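Local coordinates for GTPase activator-like protein (Chaetomium thermophilum, PDB 6SSH) that probably activates a small GTPase, this chain being the Rap/Ran-GAP-type catalytic domain of a larger TSC2-like protein, at residues H3-T15 with I99-K113. Numbering follows the deposited sequence. Where two conformers were deposited one is given.
Sequences HKVGVIYIKEGQT and IGNDFVNIVWNDSGK. With EDO (1,2-ethanediol), chain D; EDO (1,2-ethanediol), chain G.
Tyr9 and Trp108 both carry CG anti to the backbone N (chi1 -178° and -173°), which lays their rings over the same face of two neighbouring parallel strands, 2-10 and 104-109, in the middle of the mixed beta-sheet of the GAP domain. The two rings are offset so far that little of one lies over the other; they touch where Tyr9 CE1 comes within 3.5 Å of Trp108 CD1. A long phenol suits this place because its hydroxyl reaches past the strand end to Asp110: Tyr9 OH donates to the anti lone pair of OD2 at 2.7 Å, with ring and carboxylate planes 84° apart. A weak bond from Trp108 NE1 reaches the other oxygen, OD1.

Between the strands, the amides of Ile8 and Ile10 donate to Ile106 O and Trp108 O, while Ile8 O accepts from Trp108 N in the alternating pattern of a parallel pair. Branched Val and Ile fill both buried faces. Val5 CG1 packs on Ile106 CD1 on the aromatic face, and Ile106 also touches Val187 of helix 183-201. On the other face, Ile8 and Ile99 meet tip to tip, CD1 to CD1 at 3.9 Å, and Ile10 CD1 presses on Val107 CG1 at a tight 3.5 Å. Gly6 lacks a side chain just where Asn105 OD1 comes within 3.1 Å of its CA.

In the conformer given, the long chain of Lys4 brings NZ 3.1 Å from Asp102 OD1, a salt bridge that may be part-time; OD2 is bonded to His77. Ending strand 104-109, the Asn109 carboxamide serves both ways: ND2 donates to Lys113 O, while OD1 accepts from Ser111 N in an Asx turn and from Ser111 OG, the hydroxyl lying in its carbonyl plane at 2.7 Å.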
ATOM      1  N   HIS A   3       5.857  -0.593 -12.219  1.00 12.48           N
ATOM      2  CA  HIS A   3       4.584  -0.674 -11.557  1.00 11.90           C
ATOM      3  C   HIS A   3       4.509   0.363 -10.459  1.00 11.46           C
ATOM      4  O   HIS A   3       5.514   0.817  -9.952  1.00 12.24           O
ATOM      5  CB  HIS A   3       4.389  -2.086 -10.924  1.00 13.00           C
ATOM      6  CG  HIS A   3       4.495  -3.210 -11.885  1.00 16.48           C
ATOM      7  ND1 HIS A   3       3.428  -3.622 -12.643  1.00 21.40           N
ATOM      8  CD2 HIS A   3       5.563  -3.929 -12.286  1.00 20.40           C
ATOM      9  CE1 HIS A   3       3.821  -4.606 -13.432  1.00 21.49           C
ATOM     10  NE2 HIS A   3       5.102  -4.823 -13.222  1.00 20.64           N
ATOM     11  N   LYS A   4       3.284   0.693 -10.112  1.00 12.16           N
ATOM     12  CA  LYS A   4       2.970   1.616  -9.038  0.55 10.97           C
ATOM     13  C   LYS A   4       1.902   1.008  -8.143  1.00 12.74           C
ATOM     14  O   LYS A   4       0.835   0.543  -8.631  1.00 15.47           O
ATOM     15  CB  LYS A   4       2.595   3.022  -9.585  0.55 11.93           C
ATOM     16  CG  LYS A   4       1.407   3.078 -10.546  0.55 11.92           C
ATOM     17  CD  LYS A   4       1.310   4.470 -11.217  0.55 13.25           C
ATOM     18  CE  LYS A   4       0.231   4.543 -12.271  0.55 15.77           C
ATOM     19  NZ  LYS A   4      -1.116   4.552 -11.672  0.55 17.71           N
ATOM     20  N   VAL A   5       2.165   1.000  -6.846  1.00 10.60           N
ATOM     21  CA  VAL A   5       1.327   0.329  -5.910  1.00  9.38           C
ATOM     22  C   VAL A   5       1.107   1.201  -4.678  1.00  9.00           C
ATOM     23  O   VAL A   5       2.073   1.659  -4.070  1.00  9.71           O
ATOM     24  CB  VAL A   5       1.951  -1.023  -5.519  1.00 10.64           C
ATOM     25  CG1 VAL A   5       1.140  -1.716  -4.448  1.00 10.67           C
ATOM     26  CG2 VAL A   5       2.118  -1.979  -6.720  1.00 12.29           C
ATOM     27  N   GLY A   6      -0.129   1.420  -4.278  1.00  8.92           N
ATOM     28  CA  GLY A   6      -0.389   2.207  -3.103  1.00  9.11           C
ATOM     29  C   GLY A   6      -0.131   1.478  -1.814  1.00  8.69           C
ATOM     30  O   GLY A   6      -0.165   0.199  -1.785  1.00  9.23           O
ATOM     31  N   VAL A   7       0.144   2.175  -0.735  1.00  8.52           N
ATOM     32  CA  VAL A   7       0.261   1.600   0.581  1.00  8.81           C
ATOM     33  C   VAL A   7      -0.429   2.544   1.520  1.00 10.02           C
ATOM     34  O   VAL A   7      -0.035   3.734   1.635  1.00  9.55           O
ATOM     35  CB  VAL A   7       1.710   1.406   1.070  1.00  9.22           C
ATOM     36  CG1 VAL A   7       1.707   0.724   2.419  1.00 11.47           C
ATOM     37  CG2 VAL A   7       2.533   0.628   0.041  1.00 10.51           C
ATOM     38  N   ILE A   8      -1.463   2.062   2.174  1.00  9.94           N
ATOM     39  CA  ILE A   8      -2.371   2.895   2.973  1.00  9.34           C
ATOM     40  C   ILE A   8      -2.514   2.387   4.389  1.00 11.61           C
ATOM     41  O   ILE A   8      -2.977   1.239   4.573  1.00 11.72           O
ATOM     42  CB  ILE A   8      -3.771   2.929   2.357  1.00 10.21           C
ATOM     43  CG1 ILE A   8      -3.732   3.342   0.870  1.00 11.82           C
ATOM     44  CG2 ILE A   8      -4.673   3.871   3.155  1.00 13.05           C
ATOM     45  CD1 ILE A   8      -5.011   3.019   0.095  1.00 15.03           C
ATOM     46  N   TYR A   9      -2.140   3.149   5.398  1.00 10.16           N
ATOM     47  CA  TYR A   9      -2.296   2.796   6.806  1.00  9.67           C
ATOM     48  C   TYR A   9      -3.624   3.283   7.338  1.00 11.91           C
ATOM     49  O   TYR A   9      -3.946   4.481   7.214  1.00 12.24           O
ATOM     50  CB  TYR A   9      -1.169   3.434   7.648  1.00 11.61           C
ATOM     51  CG  TYR A   9      -1.270   3.058   9.104  1.00 12.36           C
ATOM     52  CD1 TYR A   9      -0.839   1.812   9.554  1.00 14.89           C
ATOM     53  CD2 TYR A   9      -1.837   3.893  10.046  1.00 12.81           C
ATOM     54  CE1 TYR A   9      -0.965   1.442  10.869  1.00 14.63           C
ATOM     55  CE2 TYR A   9      -1.965   3.532  11.377  1.00 14.48           C
ATOM     56  CZ  TYR A   9      -1.538   2.290  11.813  1.00 14.09           C
ATOM     57  OH  TYR A   9      -1.685   1.967  13.128  1.00 15.93           O
ATOM     58  N   ILE A  10      -4.385   2.365   7.931  1.00 11.42           N
ATOM     59  CA  ILE A  10      -5.652   2.680   8.595  1.00 13.65           C
ATOM     60  C   ILE A  10      -5.480   2.591  10.103  1.00 14.68           C
ATOM     61  O   ILE A  10      -5.114   1.527  10.610  1.00 15.83           O
ATOM     62  CB  ILE A  10      -6.798   1.786   8.139  1.00 13.29           C
ATOM     63  CG1 ILE A  10      -6.876   1.724   6.617  1.00 12.30           C
ATOM     64  CG2 ILE A  10      -8.069   2.270   8.789  1.00 13.52           C
ATOM     65  CD1 ILE A  10      -8.008   0.860   6.094  1.00 12.94           C
ATOM     66  N   LYS A  11      -5.704   3.694  10.809  1.00 14.08           N
ATOM     67  CA  LYS A  11      -5.524   3.777  12.251  1.00 15.61           C
ATOM     68  C   LYS A  11      -6.756   3.232  12.972  1.00 18.32           C
ATOM     69  O   LYS A  11      -7.855   3.241  12.436  1.00 16.95           O
ATOM     70  CB  LYS A  11      -5.238   5.248  12.647  1.00 17.51           C
ATOM     71  CG  LYS A  11      -4.767   5.497  14.064  1.00 21.71           C
ATOM     72  CD  LYS A  11      -4.374   7.005  14.269  1.00 32.86           C
ATOM     73  CE  LYS A  11      -5.316   7.978  13.567  1.00 41.22           C
ATOM     74  NZ  LYS A  11      -5.343   9.326  14.233  1.00 46.30           N
ATOM     75  N   GLU A  12      -6.575   2.858  14.232  1.00 19.42           N
ATOM     76  CA  GLU A  12      -7.656   2.371  15.061  1.00 21.67           C
ATOM     77  C   GLU A  12      -8.904   3.247  14.996  1.00 18.60           C
ATOM     78  O   GLU A  12      -8.799   4.477  15.156  1.00 20.51           O
ATOM     79  CB  GLU A  12      -7.179   2.310  16.510  1.00 27.52           C
ATOM     80  CG  GLU A  12      -8.220   1.705  17.463  1.00 36.36           C
ATOM     81  CD  GLU A  12      -7.617   1.307  18.796  1.00 44.66           C
ATOM     82  OE1 GLU A  12      -7.203   2.214  19.546  1.00 45.60           O
ATOM     83  OE2 GLU A  12      -7.569   0.090  19.079  1.00 50.88           O
ATOM     84  N   GLY A  13     -10.067   2.650  14.731  1.00 19.23           N
ATOM     85  CA  GLY A  13     -11.311   3.379  14.715  1.00 21.50           C
ATOM     86  C   GLY A  13     -11.717   4.010  13.394  1.00 19.03           C
ATOM     87  O   GLY A  13     -12.841   4.437  13.250  1.00 22.40           O
ATOM     88  N   GLN A  14     -10.794   4.144  12.441  1.00 17.03           N
ATOM     89  CA  GLN A  14     -11.110   4.841  11.203  1.00 17.71           C
ATOM     90  C   GLN A  14     -11.909   4.007  10.237  1.00 18.09           C
ATOM     91  O   GLN A  14     -11.747   2.760  10.205  1.00 20.01           O
ATOM     92  CB  GLN A  14      -9.812   5.287  10.492  1.00 16.25           C
ATOM     93  CG  GLN A  14      -9.017   6.304  11.280  1.00 16.21           C
ATOM     94  CD  GLN A  14      -7.758   6.760  10.572  1.00 16.09           C
ATOM     95  OE1 GLN A  14      -7.104   6.041   9.807  1.00 14.03           O
ATOM     96  NE2 GLN A  14      -7.465   8.034  10.769  1.00 16.85           N
ATOM     97  N   THR A  15     -12.809   4.669   9.509  1.00 17.98           N
ATOM     98  CA  THR A  15     -13.737   4.018   8.614  1.00 19.15           C
ATOM     99  C   THR A  15     -13.834   4.672   7.257  1.00 19.86           C
ATOM    100  O   THR A  15     -14.297   4.033   6.321  1.00 24.51           O
ATOM    101  CB  THR A  15     -15.159   3.963   9.223  1.00 24.03           C
ATOM    102  OG1 THR A  15     -15.609   5.272   9.474  1.00 25.58           O
ATOM    103  CG2 THR A  15     -15.173   3.148  10.526  1.00 25.04           C
ATOM    104  N   ILE A  99      -3.417   6.930  -5.094  1.00  9.83           N
ATOM    105  CA  ILE A  99      -4.028   5.620  -4.806  1.00 10.63           C
ATOM    106  C   ILE A  99      -5.295   5.412  -5.611  1.00 10.15           C
ATOM    107  O   ILE A  99      -5.557   4.251  -5.993  1.00 10.79           O
ATOM    108  CB  ILE A  99      -4.189   5.375  -3.295  1.00 15.31           C
ATOM    109  CG1 ILE A  99      -5.184   6.370  -2.752  1.00 20.54           C
ATOM    110  CG2 ILE A  99      -2.786   5.394  -2.596  1.00 13.47           C
ATOM    111  CD1 ILE A  99      -6.423   5.745  -2.336  1.00 30.35           C
ATOM    112  N   GLY A 100      -6.024   6.431  -5.979  1.00 10.05           N
ATOM    113  CA  GLY A 100      -7.229   6.266  -6.783  1.00  9.89           C
ATOM    114  C   GLY A 100      -6.947   5.908  -8.209  1.00 10.85           C
ATOM    115  O   GLY A 100      -7.831   5.407  -8.910  1.00 14.89           O
ATOM    116  N   ASN A 101      -5.699   6.085  -8.648  1.00 11.18           N
ATOM    117  CA  ASN A 101      -5.280   5.739 -10.007  1.00 12.28           C
ATOM    118  C   ASN A 101      -4.372   4.511 -10.033  1.00 13.07           C
ATOM    119  O   ASN A 101      -3.820   4.222 -11.083  1.00 13.82           O
ATOM    120  CB  ASN A 101      -4.641   6.955 -10.681  1.00 13.92           C
ATOM    121  CG  ASN A 101      -5.693   7.917 -11.123  1.00 14.71           C
ATOM    122  OD1 ASN A 101      -6.513   7.639 -12.003  1.00 17.18           O
ATOM    123  ND2 ASN A 101      -5.736   9.060 -10.440  1.00 14.56           N
ATOM    124  N   ASP A 102      -4.219   3.852  -8.882  1.00 11.21           N
ATOM    125  CA  ASP A 102      -3.413   2.622  -8.790  1.00 10.80           C
ATOM    126  C   ASP A 102      -4.338   1.443  -8.813  1.00 12.70           C
ATOM    127  O   ASP A 102      -5.266   1.319  -8.016  1.00 13.22           O
ATOM    128  CB  ASP A 102      -2.639   2.641  -7.512  1.00 11.23           C
ATOM    129  CG  ASP A 102      -1.511   3.687  -7.482  1.00  9.97           C
ATOM    130  OD1 ASP A 102      -1.089   4.133  -8.555  1.00 11.25           O
ATOM    131  OD2 ASP A 102      -1.046   3.977  -6.351  1.00 10.86           O
ATOM    132  N   PHE A 103      -4.059   0.511  -9.713  1.00 12.45           N
ATOM    133  CA  PHE A 103      -4.886  -0.692  -9.819  1.00 12.96           C
ATOM    134  C   PHE A 103      -4.813  -1.487  -8.513  1.00 10.71           C
ATOM    135  O   PHE A 103      -5.794  -2.123  -8.115  1.00 11.73           O
ATOM    136  CB  PHE A 103      -4.442  -1.546 -11.015  1.00 14.33           C
ATOM    137  CG  PHE A 103      -4.687  -0.916 -12.379  1.00 15.78           C
ATOM    138  CD1 PHE A 103      -5.799  -0.132 -12.634  1.00 24.10           C
ATOM    139  CD2 PHE A 103      -3.775  -1.156 -13.419  1.00 17.67           C
ATOM    140  CE1 PHE A 103      -6.005   0.420 -13.939  1.00 28.29           C
ATOM    141  CE2 PHE A 103      -3.988  -0.666 -14.709  1.00 19.15           C
ATOM    142  CZ  PHE A 103      -5.085   0.154 -14.954  1.00 26.35           C
ATOM    143  N   VAL A 104      -3.645  -1.560  -7.918  1.00 10.64           N
ATOM    144  CA  VAL A 104      -3.343  -2.366  -6.743  1.00 10.55           C
ATOM    145  C   VAL A 104      -2.950  -1.463  -5.587  1.00 11.01           C
ATOM    146  O   VAL A 104      -2.101  -0.583  -5.763  1.00 10.19           O
ATOM    147  CB  VAL A 104      -2.176  -3.332  -7.048  1.00 12.45           C
ATOM    148  CG1 VAL A 104      -1.894  -4.195  -5.859  1.00 12.09           C
ATOM    149  CG2 VAL A 104      -2.518  -4.168  -8.300  1.00 13.21           C
ATOM    150  N   ASN A 105      -3.542  -1.712  -4.407  1.00  9.72           N
ATOM    151  CA  ASN A 105      -3.222  -1.020  -3.170  1.00  9.45           C
ATOM    152  C   ASN A 105      -3.059  -1.994  -2.038  1.00 10.44           C
ATOM    153  O   ASN A 105      -3.888  -2.896  -1.901  1.00 11.52           O
ATOM    154  CB  ASN A 105      -4.321   0.038  -2.817  1.00  9.69           C
ATOM    155  CG  ASN A 105      -4.277   1.235  -3.712  1.00 11.71           C
ATOM    156  OD1 ASN A 105      -3.404   2.074  -3.567  1.00 12.64           O
ATOM    157  ND2 ASN A 105      -5.154   1.315  -4.626  1.00 12.18           N
ATOM    158  N   ILE A 106      -2.044  -1.802  -1.268  1.00  9.76           N
ATOM    159  CA  ILE A 106      -1.771  -2.514  -0.023  1.00  9.55           C
ATOM    160  C   ILE A 106      -2.395  -1.738   1.098  1.00  9.91           C
ATOM    161  O   ILE A 106      -2.169  -0.481   1.187  1.00 11.14           O
ATOM    162  CB  ILE A 106      -0.270  -2.678   0.186  1.00  9.84           C
ATOM    163  CG1 ILE A 106       0.323  -3.494  -0.951  1.00 10.99           C
ATOM    164  CG2 ILE A 106       0.046  -3.272   1.564  1.00 11.05           C
ATOM    165  CD1 ILE A 106       1.830  -3.371  -1.069  1.00 11.58           C
ATOM    166  N   VAL A 107      -3.167  -2.359   1.981  1.00  9.93           N
ATOM    167  CA  VAL A 107      -3.832  -1.713   3.081  1.00 10.80           C
ATOM    168  C   VAL A 107      -3.361  -2.300   4.392  1.00 11.93           C
ATOM    169  O   VAL A 107      -3.465  -3.541   4.571  1.00 12.50           O
ATOM    170  CB  VAL A 107      -5.357  -1.906   2.969  1.00 11.39           C
ATOM    171  CG1 VAL A 107      -6.099  -1.282   4.150  1.00 15.86           C
ATOM    172  CG2 VAL A 107      -5.881  -1.288   1.684  1.00 13.17           C
ATOM    173  N   TRP A 108      -2.777  -1.538   5.274  1.00 11.58           N
ATOM    174  CA  TRP A 108      -2.408  -1.989   6.614  1.00 10.87           C
ATOM    175  C   TRP A 108      -3.569  -1.620   7.517  1.00 11.96           C
ATOM    176  O   TRP A 108      -3.757  -0.456   7.884  1.00 12.69           O
ATOM    177  CB  TRP A 108      -1.090  -1.368   7.053  1.00 11.30           C
ATOM    178  CG  TRP A 108      -0.635  -1.970   8.369  1.00 10.45           C
ATOM    179  CD1 TRP A 108      -1.191  -1.822   9.590  1.00 11.77           C
ATOM    180  CD2 TRP A 108       0.472  -2.901   8.541  1.00 10.72           C
ATOM    181  NE1 TRP A 108      -0.503  -2.577  10.540  1.00 15.18           N
ATOM    182  CE2 TRP A 108       0.539  -3.216   9.901  1.00 12.49           C
ATOM    183  CE3 TRP A 108       1.420  -3.421   7.686  1.00 12.72           C
ATOM    184  CZ2 TRP A 108       1.511  -4.094  10.425  1.00 12.76           C
ATOM    185  CZ3 TRP A 108       2.391  -4.281   8.184  1.00 12.36           C
ATOM    186  CH2 TRP A 108       2.417  -4.612   9.547  1.00 13.31           C
ATOM    187  N   ASN A 109      -4.426  -2.597   7.805  1.00 13.07           N
ATOM    188  CA  ASN A 109      -5.662  -2.355   8.512  1.00 12.98           C
ATOM    189  C   ASN A 109      -5.494  -2.480  10.020  1.00 15.00           C
ATOM    190  O   ASN A 109      -5.670  -3.563  10.597  1.00 16.56           O
ATOM    191  CB  ASN A 109      -6.742  -3.286   8.011  1.00 14.95           C
ATOM    192  CG  ASN A 109      -8.058  -3.040   8.729  1.00 16.07           C
ATOM    193  OD1 ASN A 109      -8.302  -1.962   9.252  1.00 18.24           O
ATOM    194  ND2 ASN A 109      -8.912  -4.080   8.764  1.00 22.44           N
ATOM    195  N   ASP A 110      -5.154  -1.390  10.684  1.00 14.89           N
ATOM    196  CA  ASP A 110      -5.146  -1.311  12.127  1.00 15.67           C
ATOM    197  C   ASP A 110      -6.455  -0.753  12.674  1.00 17.44           C
ATOM    198  O   ASP A 110      -6.514  -0.382  13.844  1.00 19.51           O
ATOM    199  CB  ASP A 110      -3.988  -0.475  12.634  1.00 17.78           C
ATOM    200  CG  ASP A 110      -2.794  -1.289  13.060  1.00 21.09           C
ATOM    201  OD1 ASP A 110      -2.857  -2.538  13.005  1.00 26.22           O
ATOM    202  OD2 ASP A 110      -1.757  -0.693  13.389  1.00 19.32           O
ATOM    203  N   SER A 111      -7.538  -0.749  11.909  1.00 15.27           N
ATOM    204  CA  SER A 111      -8.757  -0.100  12.374  1.00 17.42           C
ATOM    205  C   SER A 111      -9.475  -0.819  13.495  1.00 20.15           C
ATOM    206  O   SER A 111     -10.246  -0.205  14.187  1.00 20.25           O
ATOM    207  CB  SER A 111      -9.770   0.050  11.252  1.00 17.26           C
ATOM    208  OG  SER A 111     -10.333  -1.180  10.870  1.00 18.81           O
ATOM    209  N   GLY A 112      -9.270  -2.126  13.588  1.00 18.92           N
ATOM    210  CA  GLY A 112     -10.026  -2.973  14.523  1.00 18.94           C
ATOM    211  C   GLY A 112     -11.346  -3.424  13.942  1.00 20.18           C
ATOM    212  O   GLY A 112     -12.142  -4.085  14.639  1.00 24.34           O
ATOM    213  N   LYS A 113     -11.604  -3.092  12.694  1.00 22.66           N
ATOM    214  CA  LYS A 113     -12.839  -3.389  11.983  1.00 24.31           C
ATOM    215  C   LYS A 113     -12.507  -4.128  10.694  1.00 27.28           C
ATOM    216  O   LYS A 113     -11.386  -4.030  10.164  1.00 24.00           O
ATOM    217  CB  LYS A 113     -13.590  -2.094  11.663  1.00 27.47           C
ATOM    218  CG  LYS A 113     -13.848  -1.194  12.884  1.00 28.98           C
ATOM    219  CD  LYS A 113     -14.429   0.169  12.487  1.00 32.70           C
ATOM    220  CE  LYS A 113     -14.688   1.074  13.703  1.00 39.04           C
ATOM    221  NZ  LYS A 113     -15.794   0.568  14.568  1.00 48.11           N
TER
HETATM  222  C1  EDO D 303     -12.102  -0.006   8.089  1.00 27.42           C
HETATM  223  O1  EDO D 303     -12.972   0.603   9.033  1.00 33.38           O
HETATM  224  C2  EDO D 303     -12.304   0.741   6.798  1.00 26.76           C
HETATM  225  O2  EDO D 303     -12.473  -0.174   5.739  1.00 28.11           O
HETATM  226  C1  EDO G 306     -14.752   7.641  11.758  1.00 55.01           C
HETATM  227  O1  EDO G 306     -14.819   6.851  12.962  1.00 59.50           O
HETATM  228  C2  EDO G 306     -15.689   8.857  11.718  1.00 55.33           C
HETATM  229  O2  EDO G 306     -15.167   9.991  12.430  1.00 54.35           O
HETATM  230  O   HOH W   1      -1.207  -0.743  -9.501  1.00 20.92           O
HETATM  231  O   HOH W   2      -1.559   1.518 -11.434  1.00 27.22           O